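Glycine betaine, L-proline ABC transporter, glycine/betaine/L-proline-binding protein (ProX) (Borrelia burgdorferi, PDB 3TMG) binds glycine betaine (trimethyl glycine) and probably delivers it, and perhaps related compounds such as carnitine, to an ABC transporter for uptake. Local coordinates at residues V34-F39 against Y44-F49; E40-N45 against E273-L278; I128-D131 against T136-V139; P74-F79 against T98-V103. All blocks are in the same frame, centred on the assembly; numbering follows the deposited sequence.

Interaction 1: V34-F39 against Y44-F49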
loop_
_atom_site.group_PDB
_atom_site.type_symbol
_atom_site.label_atom_id
_atom_site.label_comp_id
_atom_site.label_asym_id
_atom_site.label_seq_id
_atom_site.Cartn_x
_atom_site.Cartn_y
_atom_site.Cartn_z
ATOM N N VAL A 34 7.638 5.299 -9.685
ATOM C CA VAL A 34 7.462 4.929 -11.122
ATOM C C VAL A 34 6.662 6.013 -11.863
ATOM O O VAL A 34 7.116 6.489 -12.898
ATOM C CB VAL A 34 6.777 3.567 -11.307
ATOM C CG1 VAL A 34 6.329 3.355 -12.780
ATOM C CG2 VAL A 34 7.742 2.468 -10.900
ATOM N N LEU A 35 5.505 6.417 -11.327
ATOM C CA LEU A 35 4.720 7.468 -11.983
ATOM C C LEU A 35 5.443 8.816 -12.036
ATOM O O LEU A 35 5.340 9.572 -13.026
ATOM C CB LEU A 35 3.323 7.579 -11.390
ATOM C CG LEU A 35 2.348 6.470 -11.830
ATOM C CD1 LEU A 35 0.927 6.808 -11.384
ATOM C CD2 LEU A 35 2.310 6.194 -13.345
ATOM N N LYS A 36 6.223 9.115 -10.997
ATOM C CA LYS A 36 7.036 10.306 -11.054
ATOM C C LYS A 36 7.956 10.291 -12.306
ATOM O O LYS A 36 8.074 11.285 -13.027
ATOM C CB LYS A 36 7.867 10.418 -9.778
ATOM C CG LYS A 36 8.684 11.699 -9.745
ATOM C CD LYS A 36 9.394 11.760 -8.400
ATOM C CE LYS A 36 10.741 12.345 -8.609
ATOM N NZ LYS A 36 10.784 13.645 -7.918
ATOM N N VAL A 37 8.632 9.172 -12.522
ATOM C CA VAL A 37 9.535 8.991 -13.681
ATOM C C VAL A 37 8.774 9.108 -15.012
ATOM O O VAL A 37 9.211 9.799 -15.925
ATOM C CB VAL A 37 10.305 7.651 -13.567
ATOM C CG1 VAL A 37 11.094 7.372 -14.843
ATOM C CG2 VAL A 37 11.254 7.725 -12.365
ATOM N N VAL A 38 7.617 8.458 -15.098
ATOM C CA VAL A 38 6.754 8.555 -16.275
ATOM C C VAL A 38 6.377 10.023 -16.596
ATOM O O VAL A 38 6.593 10.488 -17.746
ATOM C CB VAL A 38 5.500 7.688 -16.080
ATOM C CG1 VAL A 38 4.531 7.917 -17.218
ATOM C CG2 VAL A 38 5.906 6.220 -15.972
ATOM N N PHE A 39 5.873 10.765 -15.592
ATOM C CA PHE A 39 5.524 12.178 -15.796
ATOM C C PHE A 39 6.744 13.049 -16.165
ATOM O O PHE A 39 6.646 13.944 -17.008
ATOM C CB PHE A 39 4.790 12.757 -14.596
ATOM C CG PHE A 39 3.351 12.379 -14.519
ATOM C CD1 PHE A 39 2.478 12.680 -15.564
ATOM C CD2 PHE A 39 2.833 11.761 -13.382
ATOM C CE1 PHE A 39 1.125 12.329 -15.480
ATOM C CE2 PHE A 39 1.497 11.429 -13.295
ATOM C CZ PHE A 39 0.633 11.707 -14.348
ATOM N N TYR A 44 6.936 16.854 -17.351
ATOM C CA TYR A 44 6.398 17.476 -16.143
ATOM C C TYR A 44 7.471 17.731 -15.087
ATOM O O TYR A 44 8.441 16.961 -14.938
ATOM C CB TYR A 44 5.333 16.554 -15.501
ATOM C CG TYR A 44 4.008 16.602 -16.186
ATOM C CD1 TYR A 44 3.836 15.990 -17.412
ATOM C CD2 TYR A 44 2.921 17.290 -15.623
ATOM C CE1 TYR A 44 2.615 16.039 -18.072
ATOM C CE2 TYR A 44 1.692 17.357 -16.286
ATOM C CZ TYR A 44 1.546 16.713 -17.507
ATOM O OH TYR A 44 0.355 16.735 -18.203
ATOM N N ASN A 45 7.272 18.796 -14.330
ATOM C CA ASN A 45 7.822 18.845 -13.010
ATOM C C ASN A 45 6.868 18.018 -12.124
ATOM O O ASN A 45 5.818 18.496 -11.671
ATOM C CB ASN A 45 7.932 20.296 -12.531
ATOM C CG ASN A 45 8.371 20.388 -11.093
ATOM O OD1 ASN A 45 8.920 19.442 -10.535
ATOM N ND2 ASN A 45 8.116 21.518 -10.477
ATOM N N ALA A 46 7.231 16.755 -11.907
ATOM C CA ALA A 46 6.370 15.837 -11.173
ATOM C C ALA A 46 6.822 15.846 -9.729
ATOM O O ALA A 46 7.935 15.430 -9.440
ATOM C CB ALA A 46 6.479 14.438 -11.764
ATOM N N GLU A 47 5.993 16.359 -8.830
ATOM C CA GLU A 47 6.364 16.355 -7.415
ATOM C C GLU A 47 5.565 15.282 -6.681
ATOM O O GLU A 47 4.365 15.196 -6.859
ATOM C CB GLU A 47 6.038 17.675 -6.789
ATOM C CG GLU A 47 6.783 18.837 -7.426
ATOM C CD GLU A 47 6.300 20.135 -6.832
ATOM O OE1 GLU A 47 6.746 20.465 -5.712
ATOM O OE2 GLU A 47 5.469 20.815 -7.441
ATOM N N ILE A 48 6.234 14.536 -5.824
ATOM C CA ILE A 48 5.544 13.531 -5.007
ATOM C C ILE A 48 5.655 13.931 -3.548
ATOM O O ILE A 48 6.650 14.558 -3.117
ATOM C CB ILE A 48 6.027 12.091 -5.292
ATOM C CG1 ILE A 48 7.488 11.872 -4.899
ATOM C CG2 ILE A 48 5.763 11.731 -6.769
ATOM C CD1 ILE A 48 7.921 10.404 -5.036
ATOM N N PHE A 49 4.626 13.612 -2.791
ATOM C CA PHE A 49 4.567 14.080 -1.404
ATOM C C PHE A 49 4.252 12.952 -0.440
ATOM O O PHE A 49 3.164 12.355 -0.510
ATOM C CB PHE A 49 3.510 15.160 -1.272
ATOM C CG PHE A 49 3.812 16.396 -2.047
ATOM C CD1 PHE A 49 4.645 17.366 -1.530
ATOM C CD2 PHE A 49 3.275 16.578 -3.323
ATOM C CE1 PHE A 49 4.903 18.544 -2.241
ATOM C CE2 PHE A 49 3.546 17.737 -4.039
ATOM C CZ PHE A 49 4.356 18.720 -3.499
HETATM O O HOH W 1 9.250 14.967 -5.653
#
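The carbonyl oxygen Phe39 O accepts the backbone Tyr44 N at 2.9 Å. The same oxygen also touches Tyr44 CB at 3.3 Å, so Tyr44 lies close against the end of the helix segment. Beyond this bond the aromatic side chains meet in a T-shaped (edge-to-face) pair: Phe39 turns the edge carrying CD1 toward the face of Tyr44, nearer its rim than its centre, with the planes at 60°. At the base of the Phe39 ring, Phe39 CB packs on Ala46 CB at 3.7 Å. The segments belong to a beta-alpha-beta crossover in which helix 26-41 links the parallel strands 16-22 and 44-50; here the helix runs nearly antiparallel to the second strand. Val18 of the first strand and Val227 of helix 222-230 also pack on Phe39. Further back along the helix, Lys36 lies with CG anti to the backbone N (chi1 -177°), which carries its aliphatic chain out over Ala46 and Ile48. Its CB meets Ile48 CG2 at 3.9 Å, and the two side chains cross at about a right angle. Bends near the end of the lysine chain bring Lys36 NZ to a water at 3.0 Å, and that water also accepts the backbone Ile48 N at 3.1 Å.

Interaction 2: E40-N45 against E273-L278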
loop_
_atom_site.group_PDB
_atom_site.type_symbol
_atom_site.label_atom_id
_atom_site.label_comp_id
_atom_site.label_asym_id
_atom_site.label_seq_id
_atom_site.Cartn_x
_atom_site.Cartn_y
_atom_site.Cartn_z
ATOM N N GLU A 40 7.892 12.800 -15.536
ATOM C CA GLU A 40 9.119 13.495 -15.924
ATOM C C GLU A 40 9.459 13.290 -17.394
ATOM O O GLU A 40 9.830 14.271 -18.083
ATOM C CB GLU A 40 10.311 13.101 -15.067
ATOM C CG GLU A 40 10.213 13.617 -13.641
ATOM C CD GLU A 40 11.301 13.072 -12.719
ATOM O OE1 GLU A 40 12.014 12.106 -13.064
ATOM O OE2 GLU A 40 11.446 13.625 -11.615
ATOM N N LYS A 41 9.362 12.046 -17.868
ATOM C CA LYS A 41 9.679 11.770 -19.271
ATOM C C LYS A 41 8.705 12.439 -20.229
ATOM O O LYS A 41 9.088 12.773 -21.364
ATOM C CB LYS A 41 9.802 10.291 -19.541
ATOM C CG LYS A 41 11.143 9.763 -19.077
ATOM C CD LYS A 41 11.112 8.259 -18.956
ATOM C CE LYS A 41 11.293 7.618 -20.328
ATOM N NZ LYS A 41 12.361 8.330 -21.093
ATOM N N MET A 42 7.463 12.642 -19.765
ATOM C CA MET A 42 6.466 13.463 -20.462
ATOM C C MET A 42 6.673 14.983 -20.325
ATOM O O MET A 42 5.902 15.759 -20.908
ATOM C CB MET A 42 5.039 13.113 -20.013
ATOM C CG MET A 42 4.613 11.689 -20.319
ATOM S SD MET A 42 3.114 11.131 -19.487
ATOM C CE MET A 42 1.911 12.397 -19.952
ATOM N N GLY A 43 7.694 15.420 -19.587
ATOM C CA GLY A 43 8.024 16.862 -19.540
ATOM C C GLY A 43 7.391 17.595 -18.362
ATOM O O GLY A 43 7.341 18.819 -18.346
ATOM N N TYR A 44 6.936 16.854 -17.351
ATOM C CA TYR A 44 6.398 17.476 -16.143
ATOM C C TYR A 44 7.471 17.731 -15.087
ATOM O O TYR A 44 8.441 16.961 -14.938
ATOM C CB TYR A 44 5.333 16.554 -15.501
ATOM C CG TYR A 44 4.008 16.602 -16.186
ATOM C CD1 TYR A 44 3.836 15.990 -17.412
ATOM C CD2 TYR A 44 2.921 17.290 -15.623
ATOM C CE1 TYR A 44 2.615 16.039 -18.072
ATOM C CE2 TYR A 44 1.692 17.357 -16.286
ATOM C CZ TYR A 44 1.546 16.713 -17.507
ATOM O OH TYR A 44 0.355 16.735 -18.203
ATOM N N ASN A 45 7.272 18.796 -14.330
ATOM C CA ASN A 45 7.822 18.845 -13.010
ATOM C C ASN A 45 6.868 18.018 -12.124
ATOM O O ASN A 45 5.818 18.496 -11.671
ATOM C CB ASN A 45 7.932 20.296 -12.531
ATOM C CG ASN A 45 8.371 20.388 -11.093
ATOM O OD1 ASN A 45 8.920 19.442 -10.535
ATOM N ND2 ASN A 45 8.116 21.518 -10.477
ATOM N N GLU A 273 -1.073 8.629 -26.769
ATOM C CA GLU A 273 -0.424 8.293 -28.035
ATOM C C GLU A 273 0.773 9.188 -28.354
ATOM O O GLU A 273 1.873 8.711 -28.632
ATOM C CB GLU A 273 -1.481 8.385 -29.162
ATOM C CG GLU A 273 -0.976 8.010 -30.541
ATOM C CD GLU A 273 -0.393 6.616 -30.588
ATOM O OE1 GLU A 273 -0.938 5.699 -29.943
ATOM O OE2 GLU A 273 0.617 6.443 -31.291
ATOM N N LYS A 274 0.506 10.494 -28.327
ATOM C CA LYS A 274 1.457 11.597 -28.461
ATOM C C LYS A 274 2.841 11.360 -27.803
ATOM O O LYS A 274 3.864 11.776 -28.333
ATOM C CB LYS A 274 0.804 12.740 -27.697
ATOM C CG LYS A 274 0.780 14.127 -28.262
ATOM C CD LYS A 274 0.564 15.020 -27.045
ATOM C CE LYS A 274 -0.452 16.130 -27.291
ATOM N NZ LYS A 274 -0.803 16.756 -25.978
ATOM N N TYR A 275 2.849 10.735 -26.627
ATOM C CA TYR A 275 4.054 10.597 -25.775
ATOM C C TYR A 275 4.753 9.241 -25.848
ATOM O O TYR A 275 5.828 9.072 -25.254
ATOM C CB TYR A 275 3.681 10.782 -24.294
ATOM C CG TYR A 275 3.156 12.141 -23.940
ATOM C CD1 TYR A 275 4.027 13.174 -23.610
ATOM C CD2 TYR A 275 1.792 12.406 -23.962
ATOM C CE1 TYR A 275 3.551 14.435 -23.284
ATOM C CE2 TYR A 275 1.296 13.660 -23.648
ATOM C CZ TYR A 275 2.171 14.665 -23.291
ATOM O OH TYR A 275 1.690 15.923 -22.978
ATOM N N LYS A 276 4.142 8.277 -26.535
ATOM C CA LYS A 276 4.573 6.887 -26.411
ATOM C C LYS A 276 6.018 6.710 -26.870
ATOM O O LYS A 276 6.784 5.974 -26.238
ATOM C CB LYS A 276 3.633 5.897 -27.131
ATOM C CG LYS A 276 2.200 5.911 -26.638
ATOM C CD LYS A 276 1.399 4.687 -27.131
ATOM C CE LYS A 276 -0.082 4.783 -26.788
ATOM N NZ LYS A 276 -0.423 4.323 -25.408
ATOM N N THR A 277 6.419 7.412 -27.923
ATOM C CA THR A 277 7.782 7.245 -28.422
ATOM C C THR A 277 8.867 7.823 -27.507
ATOM O O THR A 277 10.027 7.418 -27.623
ATOM C CB THR A 277 7.969 7.732 -29.866
ATOM O OG1 THR A 277 7.772 9.149 -29.932
ATOM C CG2 THR A 277 6.995 7.038 -30.751
ATOM N N LEU A 278 8.492 8.708 -26.569
ATOM C CA LEU A 278 9.439 9.190 -25.545
ATOM C C LEU A 278 9.963 8.044 -24.651
ATOM O O LEU A 278 10.999 8.173 -24.010
ATOM C CB LEU A 278 8.835 10.321 -24.691
ATOM C CG LEU A 278 8.476 11.632 -25.411
ATOM C CD1 LEU A 278 7.606 12.535 -24.544
ATOM C CD2 LEU A 278 9.712 12.400 -25.867
HETATM O O HOH W 2 13.413 6.609 -23.139
#
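Met42 lays its thioether end on the ring of Tyr275: the methyl CE of Met42 sits 3.9 Å from the ring centroid of Tyr275, only 8° off the normal, a CH-pi contact over the middle of one face. The sulfur of Met42 stands farther back, making a Met-aromatic contact, while Met42 CG comes to 3.7 Å from Tyr275 CD1. The bend at the last torsion of Met42 (chi3 54°) folds the methyl over the ring, and the two side chains cross at about a right angle. The backbone takes part too, since Met42 O touches Tyr275 CE1 at 3.6 Å. This packing occurs where helix 26-41 ends in a Schellman motif, with Gly43 at positive phi turning the chain toward strand 44-50. Two residues before the glycine, Lys41 curls its chain so that Lys41 NZ donates to Leu278 O at 3.2 Å, and a bridging water accepts from the same nitrogen and donates to the same oxygen. Leu278 CD1 also rests against Lys41 O at 3.5 Å. Farther out, the hydroxyl of Tyr275 is hydrogen-bonded to Asp223 OD2, which ties the outer end of the ring to helix 222-230, and Val227 of that helix also packs on Met42.

Interaction 3: I128-D131 against T136-V139. With BET (trimethyl glycine), chain E.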
loop_
_atom_site.group_PDB
_atom_site.type_symbol
_atom_site.label_atom_id
_atom_site.label_comp_id
_atom_site.label_asym_id
_atom_site.label_seq_id
_atom_site.Cartn_x
_atom_site.Cartn_y
_atom_site.Cartn_z
ATOM N N ILE A 128 2.407 -6.392 16.925
ATOM C CA ILE A 128 3.351 -5.398 16.442
ATOM C C ILE A 128 2.844 -4.828 15.117
ATOM O O ILE A 128 2.944 -5.480 14.083
ATOM C CB ILE A 128 4.773 -6.020 16.310
ATOM C CG1 ILE A 128 5.251 -6.620 17.648
ATOM C CG2 ILE A 128 5.772 -5.014 15.746
ATOM C CD1 ILE A 128 5.212 -5.636 18.827
ATOM N N GLY A 129 2.299 -3.603 15.156
ATOM C CA GLY A 129 1.595 -3.015 13.983
ATOM C C GLY A 129 2.439 -2.036 13.188
ATOM O O GLY A 129 3.651 -1.990 13.350
ATOM N N ILE A 130 1.798 -1.256 12.330
ATOM C CA ILE A 130 2.495 -0.301 11.453
ATOM C C ILE A 130 2.121 1.144 11.881
ATOM O O ILE A 130 1.805 1.352 13.059
ATOM C CB ILE A 130 2.241 -0.598 9.947
ATOM C CG1 ILE A 130 0.735 -0.496 9.609
ATOM C CG2 ILE A 130 2.769 -1.984 9.551
ATOM C CD1 ILE A 130 0.432 -0.519 8.113
ATOM N N ASP A 131 2.173 2.115 10.965
ATOM C CA ASP A 131 1.887 3.514 11.276
ATOM C C ASP A 131 0.470 3.735 11.837
ATOM O O ASP A 131 -0.518 3.222 11.261
ATOM C CB ASP A 131 2.220 4.465 10.083
ATOM C CG ASP A 131 1.688 3.958 8.684
ATOM O OD1 ASP A 131 1.991 2.833 8.286
ATOM O OD2 ASP A 131 1.002 4.722 7.966
ATOM N N THR A 136 -4.919 -0.194 7.281
ATOM C CA THR A 136 -4.729 -1.532 7.823
ATOM C C THR A 136 -4.627 -1.517 9.370
ATOM O O THR A 136 -5.134 -2.407 10.054
ATOM C CB THR A 136 -3.512 -2.226 7.195
ATOM O OG1 THR A 136 -3.823 -2.526 5.822
ATOM C CG2 THR A 136 -3.245 -3.566 7.913
ATOM N N GLN A 137 -3.962 -0.503 9.910
ATOM C CA GLN A 137 -3.874 -0.377 11.373
ATOM C C GLN A 137 -5.228 -0.115 12.047
ATOM O O GLN A 137 -5.547 -0.675 13.117
ATOM C CB GLN A 137 -2.907 0.753 11.729
ATOM C CG GLN A 137 -2.536 0.865 13.227
ATOM C CD GLN A 137 -1.443 -0.103 13.655
ATOM O OE1 GLN A 137 -1.034 -0.983 12.891
ATOM N NE2 GLN A 137 -1.025 0.004 14.919
ATOM N N ILE A 138 -6.005 0.778 11.446
ATOM C CA ILE A 138 -7.376 1.030 11.889
ATOM C C ILE A 138 -8.220 -0.264 11.907
ATOM O O ILE A 138 -8.869 -0.616 12.934
ATOM C CB ILE A 138 -8.051 2.104 11.011
ATOM C CG1 ILE A 138 -7.304 3.465 11.160
ATOM C CG2 ILE A 138 -9.549 2.217 11.377
ATOM C CD1 ILE A 138 -7.927 4.629 10.385
ATOM N N VAL A 139 -8.204 -0.992 10.792
ATOM C CA VAL A 139 -9.088 -2.181 10.680
ATOM C C VAL A 139 -8.589 -3.302 11.605
ATOM O O VAL A 139 -9.358 -4.033 12.188
ATOM C CB VAL A 139 -9.200 -2.690 9.225
ATOM C CG1 VAL A 139 -10.129 -3.891 9.193
ATOM C CG2 VAL A 139 -9.825 -1.562 8.352
HETATM N N BET E . -1.059 -0.934 3.335
HETATM C CA BET E . -2.015 0.084 2.867
HETATM C C BET E . -3.209 0.087 3.833
HETATM O O BET E . -3.207 0.606 4.982
HETATM O OXT BET E . -4.188 -0.503 3.425
HETATM C C1 BET E . 0.053 -1.109 2.385
HETATM C C2 BET E . -1.717 -2.227 3.474
HETATM C C3 BET E . -0.525 -0.535 4.653
#
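Gln137 reaches back from its helix to Ile130, where Gln137 OE1 accepts the backbone Ile130 N at 2.9 Å. The side chain leaves the helix with CG anti to the backbone N and then bends sharply (chi2 81°), which turns the amide in toward the loop. The donor rises 43° out of the amide carbonyl plane, so the oxygen is met from above. Gly129, without a side chain, lets Gln137 OE1 come to 3.5 Å from Gly129 CA. The side chain of Ile130 passes that of Gln137 in the opposite sense. Ile130 CG1 is set between the backbone N and the carbonyl carbon (chi1 61°), and the extended end beyond puts Ile130 CD1 3.6 Å from methyl C3 of the bound trimethyl glycine. Thr136, near the start of helix 135-146, donates its backbone N to atom O of the ligand at 3.0 Å. Its hydroxyl OG1 lies beside the ligand, as close to methyl C2 as to OXT, and is hydrogen-bonded to Gln100 OE1. The ligand's two ends meet different chemistry: the carboxylate takes an N-H at a helix N terminus, whose dipole would probably favour the negative charge, and methyl C3 meets a hydrocarbon branch.

Interaction 4: P74-F79 against T98-V103; sequences PTADKF and TIQGFV
The amide of Gln100 is the flat group of this contact, and the two small side chains of the 74-79 turn approach it differently. Ala76 CB stands well off the amide plane on one side, nearest the oxygen, 3.5 Å from Gln100 OE1. Thr75 CG2 comes instead at the nitrogen end and closer to level with the plane, 3.6 Å from Gln100 NE2. Val139 of helix 135-146 flanks the amide from the side away from Ala76, out past the nitrogen, with its CG1 3.8 Å from Gln100 NE2. Gln100 reaches this place because its chain is extended beyond CG (chi2 163°), standing out from strand 88-105 toward the turn. The amide's own hydrogen bonds are made with other parts of the chain: Gln100 OE1 with Thr136 OG1, and Gln100 NE2 with Met203 O. Met203 O, which can only accept, sets NE2 as the nitrogen, and the two bonds together hold the amide against rotation. In the two-lobed architecture of the periplasmic binding proteins, to whose clan this family belongs, the contact lies beside the ligand pocket. It brings strand 88-105 of an antiparallel sheet up to the turn before helix 78-84. Ala76 belongs to that pocket, its side chain about 3 Å from the bound trimethyl glycine at the nearest atoms, so the same methyl touches both ligand and amide. Gln100 lies in a second shell, where its bond probably orients the Thr136 hydroxyl next to the ligand. On the turn itself, the hydroxyl Thr75 OG1 is hydrogen-bonded to Glu207 OE2 of strand 207-214, while the methyl branch of Thr75 faces Gln100.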
loop_
_atom_site.group_PDB
_atom_site.type_symbol
_atom_site.label_atom_id
_atom_site.label_comp_id
_atom_site.label_asym_id
_atom_site.label_seq_id
_atom_site.Cartn_x
_atom_site.Cartn_y
_atom_site.Cartn_z
ATOM N N PRO A 74 -12.404 -1.678 -0.810
ATOM C CA PRO A 74 -13.155 -0.772 0.110
ATOM C C PRO A 74 -12.769 -0.833 1.609
ATOM O O PRO A 74 -13.085 0.102 2.354
ATOM C CB PRO A 74 -14.607 -1.286 -0.037
ATOM C CG PRO A 74 -14.405 -2.774 -0.195
ATOM C CD PRO A 74 -13.233 -2.849 -1.164
ATOM N N THR A 75 -12.070 -1.889 2.044
ATOM C CA THR A 75 -12.020 -2.150 3.485
ATOM C C THR A 75 -10.973 -1.341 4.259
ATOM O O THR A 75 -11.329 -0.664 5.256
ATOM C CB THR A 75 -11.870 -3.645 3.833
ATOM O OG1 THR A 75 -12.972 -4.349 3.260
ATOM C CG2 THR A 75 -11.876 -3.838 5.408
ATOM N N ALA A 76 -9.733 -1.373 3.779
ATOM C CA ALA A 76 -8.637 -0.768 4.542
ATOM C C ALA A 76 -8.899 0.705 4.763
ATOM O O ALA A 76 -8.761 1.195 5.892
ATOM C CB ALA A 76 -7.293 -0.991 3.860
ATOM N N ASP A 77 -9.279 1.427 3.704
ATOM C CA ASP A 77 -9.396 2.882 3.810
ATOM C C ASP A 77 -10.802 3.419 4.018
ATOM O O ASP A 77 -11.015 4.614 3.848
ATOM C CB ASP A 77 -8.766 3.603 2.599
ATOM C CG ASP A 77 -7.262 3.428 2.518
ATOM O OD1 ASP A 77 -6.634 2.754 3.402
ATOM O OD2 ASP A 77 -6.714 3.937 1.518
ATOM N N LYS A 78 -11.733 2.563 4.410
ATOM C CA LYS A 78 -13.140 2.942 4.563
ATOM C C LYS A 78 -13.291 4.225 5.379
ATOM O O LYS A 78 -13.989 5.136 4.965
ATOM C CB LYS A 78 -13.943 1.802 5.216
ATOM N N PHE A 79 -12.581 4.289 6.508
ATOM C CA PHE A 79 -12.713 5.404 7.451
ATOM C C PHE A 79 -12.482 6.732 6.722
ATOM O O PHE A 79 -13.251 7.682 6.931
ATOM C CB PHE A 79 -11.759 5.186 8.640
ATOM C CG PHE A 79 -11.675 6.347 9.594
ATOM C CD1 PHE A 79 -12.627 6.497 10.610
ATOM C CD2 PHE A 79 -10.633 7.267 9.494
ATOM C CE1 PHE A 79 -12.554 7.585 11.502
ATOM C CE2 PHE A 79 -10.534 8.330 10.377
ATOM C CZ PHE A 79 -11.506 8.495 11.384
ATOM N N THR A 98 -5.407 -7.574 -3.548
ATOM C CA THR A 98 -4.852 -7.297 -2.224
ATOM C C THR A 98 -5.479 -8.189 -1.185
ATOM O O THR A 98 -6.640 -8.570 -1.329
ATOM C CB THR A 98 -5.050 -5.834 -1.729
ATOM O OG1 THR A 98 -6.460 -5.550 -1.537
ATOM C CG2 THR A 98 -4.417 -4.854 -2.761
ATOM N N ILE A 99 -4.749 -8.444 -0.092
ATOM C CA ILE A 99 -5.376 -9.036 1.096
ATOM C C ILE A 99 -4.667 -8.371 2.266
ATOM O O ILE A 99 -3.429 -8.189 2.204
ATOM C CB ILE A 99 -5.100 -10.578 1.160
ATOM C CG1 ILE A 99 -5.698 -11.314 -0.036
ATOM C CG2 ILE A 99 -5.508 -11.195 2.512
ATOM C CD1 ILE A 99 -5.309 -12.806 -0.087
ATOM N N GLN A 100 -5.394 -8.046 3.328
ATOM C CA GLN A 100 -4.750 -7.626 4.580
ATOM C C GLN A 100 -5.258 -8.563 5.666
ATOM O O GLN A 100 -6.340 -9.137 5.547
ATOM C CB GLN A 100 -5.069 -6.139 4.917
ATOM C CG GLN A 100 -6.584 -5.838 4.896
ATOM C CD GLN A 100 -7.008 -4.546 5.589
ATOM O OE1 GLN A 100 -6.186 -3.652 5.864
ATOM N NE2 GLN A 100 -8.328 -4.413 5.840
ATOM N N GLY A 101 -4.439 -8.792 6.693
ATOM C CA GLY A 101 -4.895 -9.676 7.767
ATOM C C GLY A 101 -3.824 -9.885 8.837
ATOM O O GLY A 101 -2.780 -9.216 8.825
ATOM N N PHE A 102 -4.141 -10.776 9.776
ATOM C CA PHE A 102 -3.317 -11.086 10.911
ATOM C C PHE A 102 -2.354 -12.173 10.419
ATOM O O PHE A 102 -2.768 -13.172 9.807
ATOM C CB PHE A 102 -4.207 -11.676 12.016
ATOM C CG PHE A 102 -5.019 -10.665 12.822
ATOM C CD1 PHE A 102 -5.663 -9.588 12.242
ATOM C CD2 PHE A 102 -5.149 -10.854 14.195
ATOM C CE1 PHE A 102 -6.441 -8.712 13.003
ATOM C CE2 PHE A 102 -5.899 -9.976 14.975
ATOM C CZ PHE A 102 -6.567 -8.904 14.376
ATOM N N VAL A 103 -1.075 -11.984 10.698
ATOM C CA VAL A 103 -0.037 -12.858 10.200
ATOM C C VAL A 103 0.857 -13.340 11.321
ATOM O O VAL A 103 1.250 -12.569 12.224
ATOM C CB VAL A 103 0.816 -12.110 9.137
ATOM C CG1 VAL A 103 2.089 -12.874 8.787
ATOM C CG2 VAL A 103 -0.025 -11.860 7.879
#

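In the fold
From the N terminus, interaction 1 closes first, packing helix 26-41 on the strand that follows it. Interaction 2 begins on the same stretch, sharing Tyr44 and Asn45, and closes only near the C terminus, where the last loop returns to the helix end. Nested within that long loop come interaction 4, joining the turn before helix 78-84 to strand 88-105, and then interaction 3, a short local closure from the loop after strand 126-128 to the first turns of helix 135-146. The last two follow in series and touch, Thr136 meeting Gln100 beside the ligand. The centres of interactions 1 and 3 are about 28 Å apart, on opposite sides of the chain's centre.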